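Local coordinates for probable secreted solute-binding lipoprotein (Streptomyces coelicolor, PDB 3I3V) that probably binds a solute outside the cell and presents it to a membrane transporter for uptake, at residues T166-L178 / Q367-R379. Residues are numbered along the deposited sequence; the frame is centred on the assembly and turned at random.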
# COMPACT_ATOMS: atom_id res chain seq x y z
N THR C 166 11.57 -66.39 26.55
CA THR C 166 10.82 -67.42 25.86
C THR C 166 10.77 -67.07 24.37
O THR C 166 10.60 -65.91 24.00
CB THR C 166 9.38 -67.53 26.42
OG1 THR C 166 8.68 -68.57 25.73
CG2 THR C 166 8.64 -66.21 26.26
N VAL C 167 10.94 -68.07 23.52
CA VAL C 167 10.92 -67.85 22.09
C VAL C 167 10.71 -69.18 21.37
O VAL C 167 11.14 -70.23 21.84
CB VAL C 167 12.24 -67.19 21.61
CG1 VAL C 167 13.42 -68.12 21.89
CG2 VAL C 167 12.15 -66.84 20.13
N GLY C 168 10.03 -69.13 20.22
CA GLY C 168 9.78 -70.34 19.46
C GLY C 168 10.98 -70.69 18.60
O GLY C 168 11.09 -70.25 17.45
N GLY C 169 11.89 -71.48 19.15
CA GLY C 169 13.07 -71.85 18.41
C GLY C 169 12.82 -72.72 17.19
O GLY C 169 13.73 -72.90 16.38
N ASN C 170 11.62 -73.25 17.04
CA ASN C 170 11.32 -74.09 15.88
C ASN C 170 10.40 -73.42 14.87
O ASN C 170 9.73 -74.11 14.10
CB ASN C 170 10.72 -75.44 16.30
CG ASN C 170 10.89 -76.51 15.22
OD1 ASN C 170 10.14 -77.49 15.17
ND2 ASN C 170 11.91 -76.34 14.37
N ASP C 171 10.33 -72.09 14.91
CA ASP C 171 9.53 -71.38 13.92
C ASP C 171 10.03 -69.95 13.69
O ASP C 171 11.12 -69.59 14.14
CB ASP C 171 8.03 -71.43 14.24
CG ASP C 171 7.60 -70.54 15.41
OD1 ASP C 171 8.40 -69.71 15.89
OD2 ASP C 171 6.43 -70.68 15.83
N TRP C 172 9.26 -69.14 12.97
CA TRP C 172 9.65 -67.78 12.64
C TRP C 172 10.12 -66.87 13.78
O TRP C 172 10.95 -65.99 13.56
CB TRP C 172 8.53 -67.08 11.86
CG TRP C 172 7.22 -66.99 12.60
CD1 TRP C 172 6.28 -67.97 12.75
CD2 TRP C 172 6.71 -65.84 13.29
NE1 TRP C 172 5.21 -67.50 13.48
CE2 TRP C 172 5.45 -66.20 13.82
CE3 TRP C 172 7.19 -64.54 13.50
CZ2 TRP C 172 4.67 -65.30 14.55
CZ3 TRP C 172 6.40 -63.65 14.23
CH2 TRP C 172 5.16 -64.04 14.74
N THR C 173 9.60 -67.08 14.99
CA THR C 173 9.99 -66.24 16.12
C THR C 173 11.45 -66.51 16.45
O THR C 173 12.25 -65.57 16.54
CB THR C 173 9.09 -66.51 17.37
OG1 THR C 173 9.09 -67.91 17.68
CG2 THR C 173 7.66 -66.08 17.09
N GLY C 174 11.79 -67.78 16.58
CA GLY C 174 13.17 -68.15 16.87
C GLY C 174 14.11 -67.71 15.75
O GLY C 174 15.20 -67.19 16.03
N GLN C 175 13.69 -67.89 14.50
CA GLN C 175 14.54 -67.52 13.36
C GLN C 175 14.79 -66.01 13.30
O GLN C 175 15.88 -65.59 12.92
CB GLN C 175 13.94 -68.05 12.04
CG GLN C 175 13.24 -67.04 11.14
CD GLN C 175 14.17 -66.40 10.11
OE1 GLN C 175 13.74 -65.57 9.31
NE2 GLN C 175 15.44 -66.79 10.13
N LYS C 176 13.81 -65.20 13.69
CA LYS C 176 13.98 -63.74 13.69
C LYS C 176 14.83 -63.25 14.88
O LYS C 176 15.63 -62.31 14.74
CB LYS C 176 12.62 -63.05 13.72
CG LYS C 176 12.35 -62.13 12.53
CD LYS C 176 12.18 -62.91 11.22
CE LYS C 176 10.88 -63.66 11.20
NZ LYS C 176 10.75 -64.54 10.00
N LEU C 177 14.66 -63.87 16.05
CA LEU C 177 15.41 -63.47 17.25
C LEU C 177 16.89 -63.82 17.09
O LEU C 177 17.76 -63.04 17.49
CB LEU C 177 14.86 -64.15 18.50
CG LEU C 177 14.85 -63.35 19.83
CD1 LEU C 177 15.08 -64.31 20.98
CD2 LEU C 177 15.91 -62.27 19.84
N LEU C 178 17.17 -64.99 16.52
CA LEU C 178 18.55 -65.44 16.30
C LEU C 178 19.24 -64.47 15.35
O LEU C 178 20.40 -64.10 15.56
CB LEU C 178 18.57 -66.84 15.66
CG LEU C 178 19.82 -67.73 15.75
CD1 LEU C 178 20.03 -68.38 14.40
CD2 LEU C 178 21.08 -66.97 16.17
N GLN C 367 12.48 -71.83 4.65
CA GLN C 367 12.10 -72.96 5.48
C GLN C 367 13.32 -73.64 6.11
O GLN C 367 13.28 -74.03 7.28
CB GLN C 367 11.30 -73.97 4.64
CG GLN C 367 10.03 -74.46 5.32
CD GLN C 367 10.32 -75.23 6.59
OE1 GLN C 367 9.74 -74.95 7.65
NE2 GLN C 367 11.21 -76.21 6.50
N PRO C 368 14.41 -73.82 5.33
CA PRO C 368 15.59 -74.46 5.91
C PRO C 368 16.28 -73.59 6.96
O PRO C 368 16.94 -74.10 7.86
CB PRO C 368 16.48 -74.71 4.70
CG PRO C 368 15.48 -74.88 3.58
CD PRO C 368 14.50 -73.76 3.87
N LEU C 369 16.12 -72.28 6.84
CA LEU C 369 16.73 -71.35 7.78
C LEU C 369 16.07 -71.49 9.16
O LEU C 369 16.69 -71.25 10.19
CB LEU C 369 16.60 -69.92 7.24
CG LEU C 369 17.55 -68.85 7.80
CD1 LEU C 369 18.99 -69.26 7.57
CD2 LEU C 369 17.26 -67.51 7.12
N ILE C 370 14.80 -71.88 9.17
CA ILE C 370 14.08 -72.08 10.41
C ILE C 370 14.52 -73.40 11.03
O ILE C 370 14.67 -73.51 12.24
CB ILE C 370 12.54 -72.12 10.18
CG1 ILE C 370 12.00 -70.70 10.01
CG2 ILE C 370 11.85 -72.87 11.32
CD1 ILE C 370 10.53 -70.65 9.67
N THR C 371 14.74 -74.40 10.18
CA THR C 371 15.16 -75.71 10.65
C THR C 371 16.58 -75.61 11.19
O THR C 371 16.94 -76.29 12.16
CB THR C 371 15.11 -76.77 9.51
OG1 THR C 371 13.77 -76.85 8.99
CG2 THR C 371 15.48 -78.14 10.04
N ALA C 372 17.39 -74.75 10.57
CA ALA C 372 18.77 -74.54 11.01
C ALA C 372 18.75 -73.78 12.32
O ALA C 372 19.64 -73.93 13.17
CB ALA C 372 19.54 -73.74 9.96
N THR C 373 17.74 -72.93 12.48
CA THR C 373 17.59 -72.14 13.69
C THR C 373 17.21 -73.02 14.87
O THR C 373 17.68 -72.79 15.98
CB THR C 373 16.55 -71.04 13.49
OG1 THR C 373 17.16 -69.96 12.77
CG2 THR C 373 16.05 -70.53 14.81
N SER C 374 16.39 -74.03 14.64
CA SER C 374 16.03 -74.94 15.73
C SER C 374 17.31 -75.63 16.22
O SER C 374 17.57 -75.68 17.42
CB SER C 374 15.04 -75.99 15.24
OG SER C 374 14.67 -76.85 16.30
N THR C 375 18.10 -76.15 15.29
CA THR C 375 19.35 -76.82 15.61
C THR C 375 20.25 -75.90 16.44
O THR C 375 20.83 -76.31 17.44
CB THR C 375 20.12 -77.25 14.32
OG1 THR C 375 19.34 -78.19 13.58
CG2 THR C 375 21.45 -77.89 14.67
N SER C 376 20.34 -74.64 16.01
CA SER C 376 21.17 -73.66 16.70
C SER C 376 20.76 -73.33 18.14
O SER C 376 21.61 -72.99 18.95
CB SER C 376 21.21 -72.36 15.89
OG SER C 376 21.69 -72.59 14.59
N PHE C 377 19.47 -73.41 18.45
CA PHE C 377 19.03 -73.11 19.81
C PHE C 377 19.33 -74.22 20.82
O PHE C 377 19.15 -74.03 22.02
CB PHE C 377 17.53 -72.80 19.84
CG PHE C 377 17.20 -71.34 19.78
CD1 PHE C 377 17.00 -70.70 18.55
CD2 PHE C 377 17.10 -70.59 20.94
CE1 PHE C 377 16.70 -69.34 18.49
CE2 PHE C 377 16.80 -69.23 20.89
CZ PHE C 377 16.59 -68.60 19.66
N THR C 378 19.77 -75.37 20.34
CA THR C 378 20.08 -76.51 21.21
C THR C 378 21.40 -76.26 21.93
O THR C 378 22.45 -76.14 21.29
CB THR C 378 20.20 -77.80 20.39
OG1 THR C 378 19.04 -77.94 19.56
CG2 THR C 378 20.29 -79.01 21.31
N ARG C 379 21.35 -76.17 23.25
CA ARG C 379 22.54 -75.90 24.05
C ARG C 379 23.71 -76.83 23.77
O ARG C 379 23.53 -78.03 23.56
CB ARG C 379 22.20 -75.96 25.54
CG ARG C 379 21.03 -75.09 25.90
CD ARG C 379 20.72 -75.16 27.37
NE ARG C 379 21.71 -74.45 28.18
CZ ARG C 379 21.47 -74.05 29.42
NH1 ARG C 379 20.29 -74.29 29.97
NH2 ARG C 379 22.40 -73.42 30.12
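Asp171 OD1 takes two bonds from Thr173, and the CA of the same aspartate rests against Ile370 CG2 across the contact. Thr173 OG1 donates at 2.6 Å to Asp171 OD1, nearly in line with its C-O bond, while Thr173 N comes from above the carboxylate plane, making Asp171 the N-cap of helix 172-182; Ser230 N holds the other oxygen. Ile370 packs under this first helical turn, its CD1 3.8 Å from Trp172 N and its side chain crossing the bent chain of Gln175 at about a right angle, with CG1 against Gln175 CB. Farther along that chain, Gln175 NE2 lies 3.6 Å from Leu369 CD2, and OE1 accepts in its carbonyl plane from Lys176 NZ, which is also salt-bridged to Asp358.

Thr373 sits where helical segments 172-178 and 367-377 cross at 76°. A chi1 of -79° puts OG1 beside the backbone N and CG2 anti to it; the methyl lies 3.5 Å from Gly174 C, while OG1 turns back to donate to Leu369 O at 2.9 Å. Replacing this threonine by a serine would probably open a gap against the Gly174-Gln175 backbone even if the hydroxyl kept its bond.

Beyond it, Gly169 O receives a CA-H...O contact from Ser374 CA at 3.1 Å, and Ser374 OG is bonded to Gln226 O. The Phe377 ring carries Gly169 CA over one face and meets Gly174 O near its plane; Val167 CG1 approaches CE2 obliquely at 3.7 Å, and Phe212 and Phe221 add edge-to-face contacts.

Within one lobe of this solute-binding-protein fold, the stronger polar bonds stay inside each segment or run to neighbouring parts, leaving helix 172-178 and the loop joining it to strand 163-166 to meet helix 367-377 mainly through methyls, glycine backbone and an aromatic ring.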